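Local coordinates for protein predicted sugar phosphatases of the HAD superfamily (Cytophaga hutchinsonii, PDB 2HX1) that probably removes phosphate groups from sugar phosphates at a magnesium-binding site of the HAD type, at residues L25-L31 with Y67-L72; Y50-A56 with D78-G84; F202-D206 with H236-G241; D248-T254 with P273-S279. All blocks are in the same frame, centred on the assembly; numbering follows the deposited sequence. Where two conformers were deposited one is given.

Contact 1 (L25-L31 with Y67-L72); sequences LKTYNGL and YHKLGL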
loop_
_atom_site.group_PDB
_atom_site.type_symbol
_atom_site.label_atom_id
_atom_site.label_comp_id
_atom_site.label_asym_id
_atom_site.label_seq_id
_atom_site.Cartn_x
_atom_site.Cartn_y
_atom_site.Cartn_z
ATOM N N LEU A 25 29.202 -10.313 -5.014
ATOM C CA LEU A 25 30.219 -11.348 -5.232
ATOM C C LEU A 25 29.927 -12.160 -6.484
ATOM O O LEU A 25 30.841 -12.698 -7.108
ATOM C CB LEU A 25 30.283 -12.323 -4.059
ATOM C CG LEU A 25 30.650 -11.791 -2.676
ATOM C CD1 LEU A 25 30.657 -12.956 -1.684
ATOM C CD2 LEU A 25 31.976 -11.053 -2.692
ATOM N N LYS A 26 28.649 -12.264 -6.825
ATOM C CA LYS A 26 28.214 -13.086 -7.946
ATOM C C LYS A 26 26.895 -12.562 -8.493
ATOM O O LYS A 26 26.221 -11.762 -7.837
ATOM C CB LYS A 26 28.103 -14.553 -7.519
ATOM C CG LYS A 26 27.087 -14.825 -6.423
ATOM C CD LYS A 26 27.075 -16.314 -6.075
ATOM C CE LYS A 26 26.035 -16.652 -5.032
ATOM N NZ LYS A 26 25.814 -18.122 -4.911
ATOM N N THR A 27 26.561 -13.009 -9.707
ATOM C CA THR A 27 25.375 -12.568 -10.450
ATOM C C THR A 27 24.765 -13.777 -11.148
ATOM O O THR A 27 25.133 -14.916 -10.842
ATOM C CB THR A 27 25.706 -11.531 -11.518
ATOM O OG1 THR A 27 26.684 -12.069 -12.434
ATOM C CG2 THR A 27 26.229 -10.269 -10.879
ATOM N N TYR A 28 23.825 -13.533 -12.057
ATOM C CA TYR A 28 23.132 -14.626 -12.764
ATOM C C TYR A 28 24.089 -15.606 -13.456
ATOM O O TYR A 28 23.865 -16.819 -13.433
ATOM C CB TYR A 28 22.118 -14.095 -13.780
ATOM C CG TYR A 28 22.654 -13.116 -14.781
ATOM C CD1 TYR A 28 22.708 -11.767 -14.494
ATOM C CD2 TYR A 28 23.081 -13.542 -16.032
ATOM C CE1 TYR A 28 23.186 -10.850 -15.427
ATOM C CE2 TYR A 28 23.564 -12.642 -16.984
ATOM C CZ TYR A 28 23.616 -11.296 -16.672
ATOM O OH TYR A 28 24.104 -10.397 -17.604
ATOM N N ASN A 29 25.170 -15.088 -14.030
ATOM C CA ASN A 29 26.119 -15.946 -14.729
ATOM C C ASN A 29 27.380 -16.267 -13.909
ATOM O O ASN A 29 28.464 -16.355 -14.457
ATOM C CB ASN A 29 26.470 -15.350 -16.105
ATOM C CG ASN A 29 26.947 -13.926 -16.011
ATOM O OD1 ASN A 29 27.397 -13.481 -14.954
ATOM N ND2 ASN A 29 26.826 -13.190 -17.109
ATOM N N GLY A 30 27.231 -16.424 -12.597
ATOM C CA GLY A 30 28.331 -16.849 -11.740
ATOM C C GLY A 30 29.088 -15.732 -11.039
ATOM O O GLY A 30 28.603 -14.620 -10.900
ATOM N N LEU A 31 30.291 -16.054 -10.585
ATOM C CA LEU A 31 31.152 -15.113 -9.861
ATOM C C LEU A 31 31.466 -13.882 -10.689
ATOM O O LEU A 31 31.654 -13.994 -11.908
ATOM C CB LEU A 31 32.491 -15.792 -9.502
ATOM C CG LEU A 31 32.476 -17.009 -8.592
ATOM C CD1 LEU A 31 33.890 -17.603 -8.431
ATOM C CD2 LEU A 31 31.854 -16.631 -7.256
ATOM N N TYR A 67 30.207 -22.051 -3.709
ATOM C CA TYR A 67 31.415 -21.243 -3.960
ATOM C C TYR A 67 32.596 -22.129 -4.304
ATOM O O TYR A 67 33.366 -21.788 -5.182
ATOM C CB TYR A 67 31.771 -20.326 -2.767
ATOM C CG TYR A 67 30.794 -19.176 -2.569
ATOM C CD1 TYR A 67 30.777 -18.095 -3.419
ATOM C CD2 TYR A 67 29.866 -19.211 -1.554
ATOM C CE1 TYR A 67 29.869 -17.046 -3.239
ATOM C CE2 TYR A 67 28.957 -18.192 -1.374
ATOM C CZ TYR A 67 28.966 -17.114 -2.206
ATOM O OH TYR A 67 28.046 -16.126 -1.983
ATOM N N HIS A 68 32.741 -23.256 -3.612
ATOM C CA HIS A 68 33.806 -24.225 -3.943
ATOM C C HIS A 68 33.703 -24.705 -5.382
ATOM O O HIS A 68 34.691 -24.688 -6.097
ATOM C CB HIS A 68 33.783 -25.425 -3.018
ATOM C CG HIS A 68 33.962 -25.061 -1.584
ATOM N ND1 HIS A 68 33.523 -25.856 -0.554
ATOM C CD2 HIS A 68 34.504 -23.961 -1.013
ATOM C CE1 HIS A 68 33.799 -25.266 0.595
ATOM N NE2 HIS A 68 34.399 -24.115 0.343
ATOM N N LYS A 69 32.495 -25.065 -5.815
ATOM C CA LYS A 69 32.275 -25.479 -7.204
ATOM C C LYS A 69 32.725 -24.415 -8.166
ATOM O O LYS A 69 33.308 -24.741 -9.186
ATOM C CB LYS A 69 30.803 -25.802 -7.503
ATOM C CG LYS A 69 30.304 -27.118 -6.887
ATOM C CD LYS A 69 28.953 -27.520 -7.506
ATOM C CE LYS A 69 27.886 -27.869 -6.456
ATOM N NZ LYS A 69 26.489 -27.828 -7.014
ATOM N N LEU A 70 32.452 -23.152 -7.834
ATOM C CA LEU A 70 32.843 -22.013 -8.668
ATOM C C LEU A 70 34.334 -21.633 -8.506
ATOM O O LEU A 70 34.831 -20.711 -9.153
ATOM C CB LEU A 70 31.953 -20.808 -8.378
ATOM C CG LEU A 70 30.468 -20.989 -8.757
ATOM C CD1 LEU A 70 29.563 -19.869 -8.258
ATOM C CD2 LEU A 70 30.330 -21.153 -10.263
ATOM N N GLY A 71 35.037 -22.335 -7.636
ATOM C CA GLY A 71 36.476 -22.185 -7.529
ATOM C C GLY A 71 36.908 -21.304 -6.369
ATOM O O GLY A 71 38.100 -21.171 -6.118
ATOM N N LEU A 72 35.953 -20.715 -5.656
ATOM C CA LEU A 72 36.272 -19.888 -4.500
ATOM C C LEU A 72 36.385 -20.781 -3.259
ATOM O O LEU A 72 35.431 -20.939 -2.505
ATOM C CB LEU A 72 35.196 -18.820 -4.317
ATOM C CG LEU A 72 35.675 -17.397 -4.195
ATOM C CD1 LEU A 72 36.394 -17.029 -5.476
ATOM C CD2 LEU A 72 34.482 -16.506 -3.951
#
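L31 CD2 lies at the edge of the Y67 ring, near its plane and 4.2 Å from Y67 CD1, while K26 comes in obliquely. K26 belongs, with L31, to a small beta hairpin, turned by a type I turn from T27 to G30 and set against the end of helix 60-69. Its place is consistent with the flap of HAD phosphatases. The ammonium lies off-centre, with K26 NZ 4.8 Å from the centroid of the Y67 ring and 30° from its normal, a cation-pi contact. L25 CD1 also comes in obliquely, near the hydroxyl end. K26 CG takes the position between the backbone N and the carbonyl carbon (chi1 62°), and the extended chain beyond it carries K26 CE to 3.7 Å from Y67 OH. The helix closes with a Schellman motif at G71; L70 and L72, either side of it in sequence, both meet L31. L31 CD1 packs on L70 CB at 3.7 Å. An alanine here loses both methyl branches, which would probably open a gap between L70, L72 and the Y67 edge. I51 and A21 also touch Y67. The other apolar partner of the L31 CD1 branch is L72 CD1, at 3.9 Å.

Contact 2 (Y50-A56 with D78-G84); sequences YIVTNDA and DKIISSG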
loop_
_atom_site.group_PDB
_atom_site.type_symbol
_atom_site.label_atom_id
_atom_site.label_comp_id
_atom_site.label_asym_id
_atom_site.label_seq_id
_atom_site.Cartn_x
_atom_site.Cartn_y
_atom_site.Cartn_z
ATOM N N TYR A 50 32.727 -12.029 6.715
ATOM C CA TYR A 50 31.603 -12.959 6.654
ATOM C C TYR A 50 30.800 -12.623 5.432
ATOM O O TYR A 50 30.844 -11.481 4.940
ATOM C CB TYR A 50 30.671 -12.845 7.845
ATOM C CG TYR A 50 31.257 -13.299 9.143
ATOM C CD1 TYR A 50 31.246 -14.645 9.506
ATOM C CD2 TYR A 50 31.817 -12.379 10.025
ATOM C CE1 TYR A 50 31.797 -15.061 10.731
ATOM C CE2 TYR A 50 32.362 -12.775 11.210
ATOM C CZ TYR A 50 32.355 -14.111 11.565
ATOM O OH TYR A 50 32.889 -14.463 12.769
ATOM N N ILE A 51 30.044 -13.613 4.968
ATOM C CA ILE A 51 28.992 -13.402 3.995
ATOM C C ILE A 51 27.687 -13.410 4.780
ATOM O O ILE A 51 27.451 -14.334 5.549
ATOM C CB ILE A 51 29.013 -14.513 2.899
ATOM C CG1 ILE A 51 30.289 -14.366 2.049
ATOM C CG2 ILE A 51 27.746 -14.460 2.078
ATOM C CD1 ILE A 51 30.580 -15.483 1.123
ATOM N N VAL A 52 26.876 -12.365 4.612
ATOM C CA VAL A 52 25.625 -12.192 5.338
ATOM C C VAL A 52 24.569 -12.098 4.223
ATOM O O VAL A 52 24.546 -11.136 3.446
ATOM C CB VAL A 52 25.641 -10.927 6.194
ATOM C CG1 VAL A 52 24.323 -10.744 6.882
ATOM C CG2 VAL A 52 26.798 -10.998 7.181
ATOM N N THR A 53 23.731 -13.125 4.145
ATOM C CA THR A 53 22.871 -13.335 3.023
ATOM C C THR A 53 21.466 -13.698 3.492
ATOM O O THR A 53 21.303 -14.416 4.504
ATOM C CB THR A 53 23.430 -14.468 2.153
ATOM O OG1 THR A 53 22.577 -14.681 1.014
ATOM C CG2 THR A 53 23.554 -15.765 2.946
ATOM N N ASN A 54 20.476 -13.178 2.770
ATOM C CA ASN A 54 19.069 -13.539 2.950
ATOM C C ASN A 54 18.656 -14.796 2.156
ATOM O O ASN A 54 17.482 -15.087 2.016
ATOM C CB ASN A 54 18.161 -12.358 2.559
ATOM C CG ASN A 54 18.153 -11.261 3.596
ATOM O OD1 ASN A 54 18.835 -11.365 4.628
ATOM N ND2 ASN A 54 17.385 -10.185 3.333
ATOM N N ASP A 55 19.619 -15.527 1.617
ATOM C CA ASP A 55 19.352 -16.795 0.940
ATOM C C ASP A 55 19.179 -17.928 1.966
ATOM O O ASP A 55 20.164 -18.371 2.518
ATOM C CB ASP A 55 20.508 -17.078 -0.017
ATOM C CG ASP A 55 20.278 -18.296 -0.887
ATOM O OD1 ASP A 55 19.370 -19.117 -0.611
ATOM O OD2 ASP A 55 21.034 -18.415 -1.869
ATOM N N ALA A 56 17.935 -18.371 2.216
ATOM C CA ALA A 56 17.622 -19.501 3.106
ATOM C C ALA A 56 17.160 -20.766 2.319
ATOM O O ALA A 56 16.443 -21.615 2.842
ATOM C CB ALA A 56 16.570 -19.074 4.108
ATOM N N ASP A 78 31.574 -21.729 7.937
ATOM C CA ASP A 78 31.617 -20.877 9.147
ATOM C C ASP A 78 31.598 -19.372 8.822
ATOM O O ASP A 78 31.310 -18.540 9.690
ATOM C CB ASP A 78 32.829 -21.228 10.046
ATOM C CG ASP A 78 34.157 -20.865 9.416
ATOM O OD1 ASP A 78 34.377 -21.256 8.262
ATOM O OD2 ASP A 78 34.984 -20.182 10.063
ATOM N N LYS A 79 31.893 -19.019 7.583
ATOM C CA LYS A 79 31.925 -17.614 7.187
ATOM C C LYS A 79 30.591 -17.156 6.606
ATOM O O LYS A 79 30.432 -15.973 6.313
ATOM C CB LYS A 79 33.018 -17.380 6.154
ATOM C CG LYS A 79 34.385 -17.946 6.530
ATOM C CD LYS A 79 35.424 -16.910 6.916
ATOM C CE LYS A 79 36.851 -17.536 6.898
ATOM N NZ LYS A 79 37.212 -18.339 5.648
ATOM N N ILE A 80 29.657 -18.096 6.420
ATOM C CA ILE A 80 28.358 -17.801 5.835
ATOM C C ILE A 80 27.262 -17.714 6.901
ATOM O O ILE A 80 26.870 -18.710 7.523
ATOM C CB ILE A 80 27.990 -18.818 4.751
ATOM C CG1 ILE A 80 29.130 -18.908 3.715
ATOM C CG2 ILE A 80 26.688 -18.418 4.063
ATOM C CD1 ILE A 80 28.824 -19.681 2.486
ATOM N N ILE A 81 26.772 -16.505 7.096
ATOM C CA ILE A 81 25.670 -16.257 8.007
ATOM C C ILE A 81 24.431 -15.996 7.164
ATOM O O ILE A 81 24.373 -15.039 6.415
ATOM C CB ILE A 81 25.937 -15.030 8.903
ATOM C CG1 ILE A 81 27.310 -15.133 9.598
ATOM C CG2 ILE A 81 24.807 -14.895 9.908
ATOM C CD1 ILE A 81 27.837 -13.772 10.141
ATOM N N SER A 82 23.435 -16.854 7.298
ATOM C CA SER A 82 22.302 -16.863 6.411
ATOM C C SER A 82 21.014 -16.734 7.197
ATOM O O SER A 82 20.928 -17.235 8.322
ATOM C CB SER A 82 22.343 -18.230 5.710
ATOM O OG SER A 82 21.098 -18.614 5.191
ATOM N N SER A 83 19.988 -16.159 6.588
ATOM C CA SER A 83 18.723 -15.968 7.300
ATOM C C SER A 83 18.040 -17.312 7.559
ATOM O O SER A 83 17.233 -17.428 8.480
ATOM C CB SER A 83 17.801 -14.998 6.574
ATOM O OG SER A 83 17.372 -15.536 5.358
ATOM N N GLY A 84 18.397 -18.341 6.796
ATOM C CA GLY A 84 17.897 -19.686 7.080
ATOM C C GLY A 84 18.242 -20.187 8.474
ATOM O O GLY A 84 17.503 -21.002 9.050
#
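Two neighbouring parallel strands of the Rossmann-like HAD core meet here, as part of the beta-alpha-beta unit formed by strand 48-53, helix 60-69 and strand 80-82. The bonds form the usual parallel ladder. I51 N gives to K79 O at 2.7 Å. I81 N gives to I51 O at 2.8 Å. T53 N gives to I81 O at 3.0 Å. S83 N then gives to T53 O, but this bond is bent, with 137° at the hydrogen. At the end of strand 80-82, S82 also uses its side chain. Its OG lies anti to the backbone N (chi1 158°), gives to D55 O at 2.8 Å and accepts from G84 N at 3.2 Å. The donor stands 36° above the D55 carbonyl plane. S82 is thus the N-cap of helix 83-94, and it also holds the loop after strand 48-53. A56 CB presses on G84 CA at 3.3 Å, where a CB on G84 would be tight. At the other end, D78 O lies at the edge of the Y50 ring, in its plane. I81 has two conformers, so its CD1 packing on the Y50 ring and beside V52 is less certain. T53 holds the position expected of the HAD motif II residue. D55 OD1 is hydrogen-bonded to S57 OG, and D55 is near a bound buffer molecule. M209 of helix 208-218 packs on V52 and I81. Helix 60-69 lies on the I51 and I80 side, and strand 16-19 bonds to the far edge of strand 48-53.

Contact 3 (F202-D206 with H236-G241); sequences FGKPD and HTDILG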
loop_
_atom_site.group_PDB
_atom_site.type_symbol
_atom_site.label_atom_id
_atom_site.label_comp_id
_atom_site.label_asym_id
_atom_site.label_seq_id
_atom_site.Cartn_x
_atom_site.Cartn_y
_atom_site.Cartn_z
ATOM N N PHE A 202 12.616 -12.789 7.873
ATOM C CA PHE A 202 13.913 -12.848 8.555
ATOM C C PHE A 202 14.992 -12.387 7.621
ATOM O O PHE A 202 14.940 -12.649 6.403
ATOM C CB PHE A 202 14.232 -14.273 9.013
ATOM C CG PHE A 202 13.343 -14.772 10.158
ATOM C CD1 PHE A 202 13.211 -14.036 11.327
ATOM C CD2 PHE A 202 12.688 -15.982 10.063
ATOM C CE1 PHE A 202 12.431 -14.500 12.392
ATOM C CE2 PHE A 202 11.907 -16.453 11.120
ATOM C CZ PHE A 202 11.783 -15.706 12.276
ATOM N N GLY A 203 15.961 -11.689 8.196
ATOM C CA GLY A 203 17.142 -11.265 7.471
ATOM C C GLY A 203 17.184 -9.775 7.359
ATOM O O GLY A 203 16.314 -9.069 7.885
ATOM N N LYS A 204 18.188 -9.305 6.614
ATOM C CA LYS A 204 18.405 -7.881 6.395
ATOM C C LYS A 204 17.112 -7.281 5.856
ATOM O O LYS A 204 16.474 -7.894 5.010
ATOM C CB LYS A 204 19.552 -7.653 5.391
ATOM C CG LYS A 204 20.886 -8.392 5.732
ATOM C CD LYS A 204 21.883 -8.298 4.587
ATOM C CE LYS A 204 21.522 -9.201 3.409
ATOM N NZ LYS A 204 22.625 -9.298 2.442
ATOM N N PRO A 205 16.752 -6.066 6.301
ATOM C CA PRO A 205 17.462 -5.098 7.146
ATOM C C PRO A 205 17.357 -5.276 8.680
ATOM O O PRO A 205 17.759 -4.367 9.435
ATOM C CB PRO A 205 16.788 -3.791 6.768
ATOM C CG PRO A 205 15.370 -4.184 6.523
ATOM C CD PRO A 205 15.456 -5.537 5.846
ATOM N N ASP A 206 16.836 -6.417 9.141
ATOM C CA ASP A 206 16.881 -6.762 10.573
ATOM C C ASP A 206 18.355 -6.915 10.937
ATOM O O ASP A 206 19.208 -6.951 10.048
ATOM C CB ASP A 206 16.180 -8.094 10.881
ATOM C CG ASP A 206 14.642 -8.049 10.695
ATOM O OD1 ASP A 206 14.041 -6.942 10.502
ATOM O OD2 ASP A 206 14.047 -9.160 10.782
ATOM N N HIS A 236 17.642 -0.835 0.587
ATOM C CA HIS A 236 16.615 -1.041 1.576
ATOM C C HIS A 236 16.853 -2.307 2.382
ATOM O O HIS A 236 16.144 -2.523 3.353
ATOM C CB HIS A 236 15.216 -1.065 0.925
ATOM C CG HIS A 236 15.155 -1.862 -0.335
ATOM N ND1 HIS A 236 14.713 -3.168 -0.368
ATOM C CD2 HIS A 236 15.515 -1.547 -1.607
ATOM C CE1 HIS A 236 14.788 -3.621 -1.611
ATOM N NE2 HIS A 236 15.272 -2.658 -2.380
ATOM N N THR A 237 17.847 -3.129 2.010
ATOM C CA THR A 237 18.193 -4.303 2.802
ATOM C C THR A 237 19.629 -4.201 3.415
ATOM O O THR A 237 19.818 -4.069 4.652
ATOM C CB THR A 237 18.063 -5.636 1.964
ATOM O OG1 THR A 237 18.893 -5.570 0.807
ATOM C CG2 THR A 237 16.633 -5.903 1.479
ATOM N N ASP A 238 20.639 -4.243 2.557
ATOM C CA ASP A 238 22.040 -4.151 2.991
ATOM C C ASP A 238 22.420 -2.821 3.662
ATOM O O ASP A 238 23.014 -2.820 4.737
ATOM C CB ASP A 238 22.980 -4.378 1.806
ATOM C CG ASP A 238 22.634 -5.621 1.023
ATOM O OD1 ASP A 238 22.341 -6.670 1.654
ATOM O OD2 ASP A 238 22.612 -5.533 -0.222
ATOM N N ILE A 239 22.110 -1.708 3.016
ATOM C CA ILE A 239 22.614 -0.407 3.439
ATOM C C ILE A 239 21.794 0.089 4.608
ATOM O O ILE A 239 22.358 0.500 5.608
ATOM C CB ILE A 239 22.590 0.628 2.304
ATOM C CG1 ILE A 239 23.262 0.062 1.035
ATOM C CG2 ILE A 239 23.277 1.926 2.762
ATOM C CD1 ILE A 239 24.670 -0.502 1.248
ATOM N N LEU A 240 20.463 0.046 4.480
ATOM C CA LEU A 240 19.552 0.413 5.597
ATOM C C LEU A 240 19.843 -0.458 6.802
ATOM O O LEU A 240 20.048 0.042 7.918
ATOM C CB LEU A 240 18.077 0.250 5.157
ATOM C CG LEU A 240 16.978 0.522 6.198
ATOM C CD1 LEU A 240 17.110 1.920 6.690
ATOM C CD2 LEU A 240 15.553 0.236 5.681
ATOM N N GLY A 241 19.910 -1.773 6.568
ATOM C CA GLY A 241 20.155 -2.733 7.634
ATOM C C GLY A 241 21.438 -2.447 8.371
ATOM O O GLY A 241 21.440 -2.319 9.583
HETATM O O HOH W 1 19.628 -3.519 11.254
#
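K204 NZ is gripped by three groups. Across the contact it forms a salt bridge with D238 OD1 at 2.8 Å, meeting that oxygen nearly along its C-O axis. Its other partners are D20 OD1, in a second salt bridge, and V52 O. The K204 chain bends at chi3 (-74°), which turns the ammonium to the carboxylate. D238 OD2 is held separately by T234 N. D20 and D233 bind the magnesium ion, so K204 and D238 sit beside the metal site. They are consistent with the motif III lysine and the motif IV acidic residue of HAD phosphatases. A methionine in place of K204 would probably leave D238 OD1 without the ammonium, D20 without one of its positive partners, and V52 O without its donor.

The proline ring and the backbones come close as well. P205 follows a cis peptide bond, and its CG lies 3.7 Å from H236 O. P205 CA approaches T237 O at 3.6 Å, and G241 CA approaches P205 O at 3.4 Å. Both are CA-H...O contacts. G241 has no side chain in the way, and a CB there would clash with P205 CA. One water bridges the two segments, giving to P205 O at 2.7 Å and to G241 O at 2.7 Å.

The segment 202-206 links strand 199-202 to helix 208-218. D206 also forms a salt bridge with K244 of the second subunit. Helix 235-245 turns its other side, at I239, to strand 248-252, while strand 228-232 touches K204 and D238 through M230.

Contact 4 (D248-T254 with P273-S279); sequences DTALVLT and PTHICES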
loop_
_atom_site.group_PDB
_atom_site.type_symbol
_atom_site.label_atom_id
_atom_site.label_comp_id
_atom_site.label_asym_id
_atom_site.label_seq_id
_atom_site.Cartn_x
_atom_site.Cartn_y
_atom_site.Cartn_z
ATOM N N ASP A 248 29.455 0.637 9.311
ATOM C CA ASP A 248 29.672 1.465 8.107
ATOM C C ASP A 248 29.131 0.620 6.970
ATOM O O ASP A 248 29.017 -0.606 7.091
ATOM C CB ASP A 248 31.136 1.792 7.869
ATOM C CG ASP A 248 31.605 3.022 8.641
ATOM O OD1 ASP A 248 30.839 3.581 9.456
ATOM O OD2 ASP A 248 32.768 3.420 8.427
ATOM N N THR A 249 28.772 1.287 5.890
ATOM C CA THR A 249 28.226 0.650 4.728
ATOM C C THR A 249 28.871 1.129 3.417
ATOM O O THR A 249 29.131 2.314 3.227
ATOM C CB THR A 249 26.685 0.869 4.666
ATOM O OG1 THR A 249 26.393 2.279 4.650
ATOM C CG2 THR A 249 26.023 0.191 5.850
ATOM N N ALA A 250 29.054 0.195 2.495
ATOM C CA ALA A 250 29.535 0.516 1.163
ATOM C C ALA A 250 28.545 -0.007 0.152
ATOM O O ALA A 250 28.284 -1.218 0.092
ATOM C CB ALA A 250 30.945 -0.074 0.917
ATOM N N LEU A 251 27.942 0.911 -0.589
ATOM C CA LEU A 251 27.119 0.580 -1.746
ATOM C C LEU A 251 28.021 0.252 -2.935
ATOM O O LEU A 251 28.814 1.100 -3.381
ATOM C CB LEU A 251 26.236 1.759 -2.165
ATOM C CG LEU A 251 25.305 1.420 -3.342
ATOM C CD1 LEU A 251 24.213 0.389 -2.937
ATOM C CD2 LEU A 251 24.670 2.656 -3.935
ATOM N N VAL A 252 27.872 -0.954 -3.465
ATOM C CA VAL A 252 28.475 -1.280 -4.772
ATOM C C VAL A 252 27.473 -1.130 -5.903
ATOM O O VAL A 252 26.253 -1.193 -5.694
ATOM C CB VAL A 252 29.122 -2.655 -4.814
ATOM C CG1 VAL A 252 30.369 -2.627 -3.971
ATOM C CG2 VAL A 252 28.144 -3.750 -4.400
ATOM N N LEU A 253 27.988 -0.899 -7.107
ATOM C CA LEU A 253 27.125 -0.558 -8.237
ATOM C C LEU A 253 26.971 -1.731 -9.231
ATOM O O LEU A 253 26.512 -1.543 -10.363
ATOM C CB LEU A 253 27.667 0.710 -8.919
ATOM C CG LEU A 253 27.780 1.949 -8.010
ATOM C CD1 LEU A 253 28.591 3.086 -8.690
ATOM C CD2 LEU A 253 26.381 2.426 -7.560
ATOM N N THR A 254 27.324 -2.940 -8.773
ATOM C CA THR A 254 27.341 -4.098 -9.614
ATOM C C THR A 254 26.036 -4.888 -9.581
ATOM O O THR A 254 25.967 -5.969 -10.160
ATOM C CB THR A 254 28.511 -5.047 -9.242
ATOM O OG1 THR A 254 28.578 -5.212 -7.815
ATOM C CG2 THR A 254 29.834 -4.492 -9.769
ATOM N N PRO A 273 24.661 5.646 2.052
ATOM C CA PRO A 273 25.791 4.785 2.392
ATOM C C PRO A 273 27.011 5.591 2.854
ATOM O O PRO A 273 27.214 6.720 2.391
ATOM C CB PRO A 273 26.079 4.048 1.076
ATOM C CG PRO A 273 25.449 4.836 0.013
ATOM C CD PRO A 273 24.571 5.894 0.610
ATOM N N THR A 274 27.811 5.014 3.754
ATOM C CA THR A 274 29.081 5.627 4.159
ATOM C C THR A 274 29.931 5.869 2.901
ATOM O O THR A 274 30.493 6.950 2.729
ATOM C CB THR A 274 29.867 4.781 5.192
ATOM O OG1 THR A 274 28.961 4.144 6.128
ATOM C CG2 THR A 274 30.913 5.659 5.950
ATOM N N HIS A 275 29.974 4.877 2.002
ATOM C CA HIS A 275 30.819 4.942 0.822
ATOM C C HIS A 275 30.100 4.353 -0.391
ATOM O O HIS A 275 29.185 3.538 -0.242
ATOM C CB HIS A 275 32.083 4.117 1.028
ATOM C CG HIS A 275 32.879 4.494 2.224
ATOM N ND1 HIS A 275 33.541 5.696 2.330
ATOM C CD2 HIS A 275 33.123 3.821 3.376
ATOM C CE1 HIS A 275 34.153 5.749 3.507
ATOM N NE2 HIS A 275 33.913 4.622 4.158
ATOM N N ILE A 276 30.525 4.778 -1.579
ATOM C CA ILE A 276 30.028 4.223 -2.824
ATOM C C ILE A 276 31.235 3.739 -3.589
ATOM O O ILE A 276 32.245 4.440 -3.628
ATOM C CB ILE A 276 29.188 5.221 -3.650
ATOM C CG1 ILE A 276 28.040 5.758 -2.784
ATOM C CG2 ILE A 276 28.644 4.514 -4.943
ATOM C CD1 ILE A 276 27.236 6.907 -3.378
ATOM N N CYS A 277 31.156 2.505 -4.097
ATOM C CA CYS A 277 32.246 1.887 -4.859
ATOM C C CYS A 277 31.665 1.276 -6.117
ATOM O O CYS A 277 30.513 0.856 -6.135
ATOM C CB CYS A 277 32.912 0.760 -4.068
ATOM S SG CYS A 277 33.516 1.159 -2.427
ATOM N N GLU A 278 32.469 1.212 -7.167
ATOM C CA GLU A 278 32.085 0.570 -8.403
ATOM C C GLU A 278 31.796 -0.931 -8.179
ATOM O O GLU A 278 30.795 -1.442 -8.642
ATOM C CB GLU A 278 33.184 0.810 -9.456
ATOM C CG GLU A 278 33.243 -0.233 -10.573
ATOM C CD GLU A 278 34.445 -0.046 -11.486
ATOM O OE1 GLU A 278 35.594 0.134 -10.980
ATOM O OE2 GLU A 278 34.216 -0.072 -12.717
ATOM N N SER A 279 32.686 -1.626 -7.475
ATOM C CA SER A 279 32.481 -3.021 -7.147
ATOM C C SER A 279 33.362 -3.461 -5.980
ATOM O O SER A 279 34.246 -2.727 -5.535
ATOM C CB SER A 279 32.794 -3.911 -8.365
ATOM O OG SER A 279 34.118 -4.407 -8.308
#
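T249 OG1 stands between its backbone N and carbonyl carbon (chi1 58°), and T274 OG1 lies beside its own backbone N (chi1 -37°). Each hydroxyl thereby meets the other residue's backbone. T249 N gives to T274 OG1 at 2.9 Å, nearly straight at 171°, and T274 N gives to T249 OG1 at 3.2 Å. T249 OG1 is also bonded to N243. The ladder follows: H275 N to T249 O, L251 N to H275 O at 2.9 Å, and C277 N to L251 O at 2.8 Å. Past the strands L253 N reaches E278 O at 3.2 Å, from well above the carbonyl plane. P273 CG packs on L251 CB at 3.9 Å, and L253 CD1 meets I276 CG2 at 4.0 Å. T254 CG2 and S279 CB are tighter than usual at 3.3 Å. T274 CG2 covers part of one face of the H275 ring, whose nitrogens bond to E5 and Y14. These paired parallel strands, joined through helix 262-269, form a beta-alpha-beta unit at the outer edge of the chain's six-stranded parallel sheet, as expected of a Rossmann-like HAD core.

How the contacts relate
From the N terminus, contact 1 opens at the hairpin 25-31 and closes at 67-72. Contact 2 opens inside it, at 50-56, and closes after it, at 78-84, so the two cross. Contact 2 completes a beta-alpha-beta unit through helix 60-69. The two touch where I51 packs on L25 and Y67. Contact 3 comes later in series, at the exit of the five-stranded sheet. It brings the return segment 202-206 against helix 235-245, and K204 N ties it to contact 2 at N54 OD1. Contact 4 follows, closing the last beta-alpha-beta unit, and I239 joins it to contact 3. Contacts 2 and 4 pair strands at opposite ends of the same sheet, with contact 3 beside the metal site.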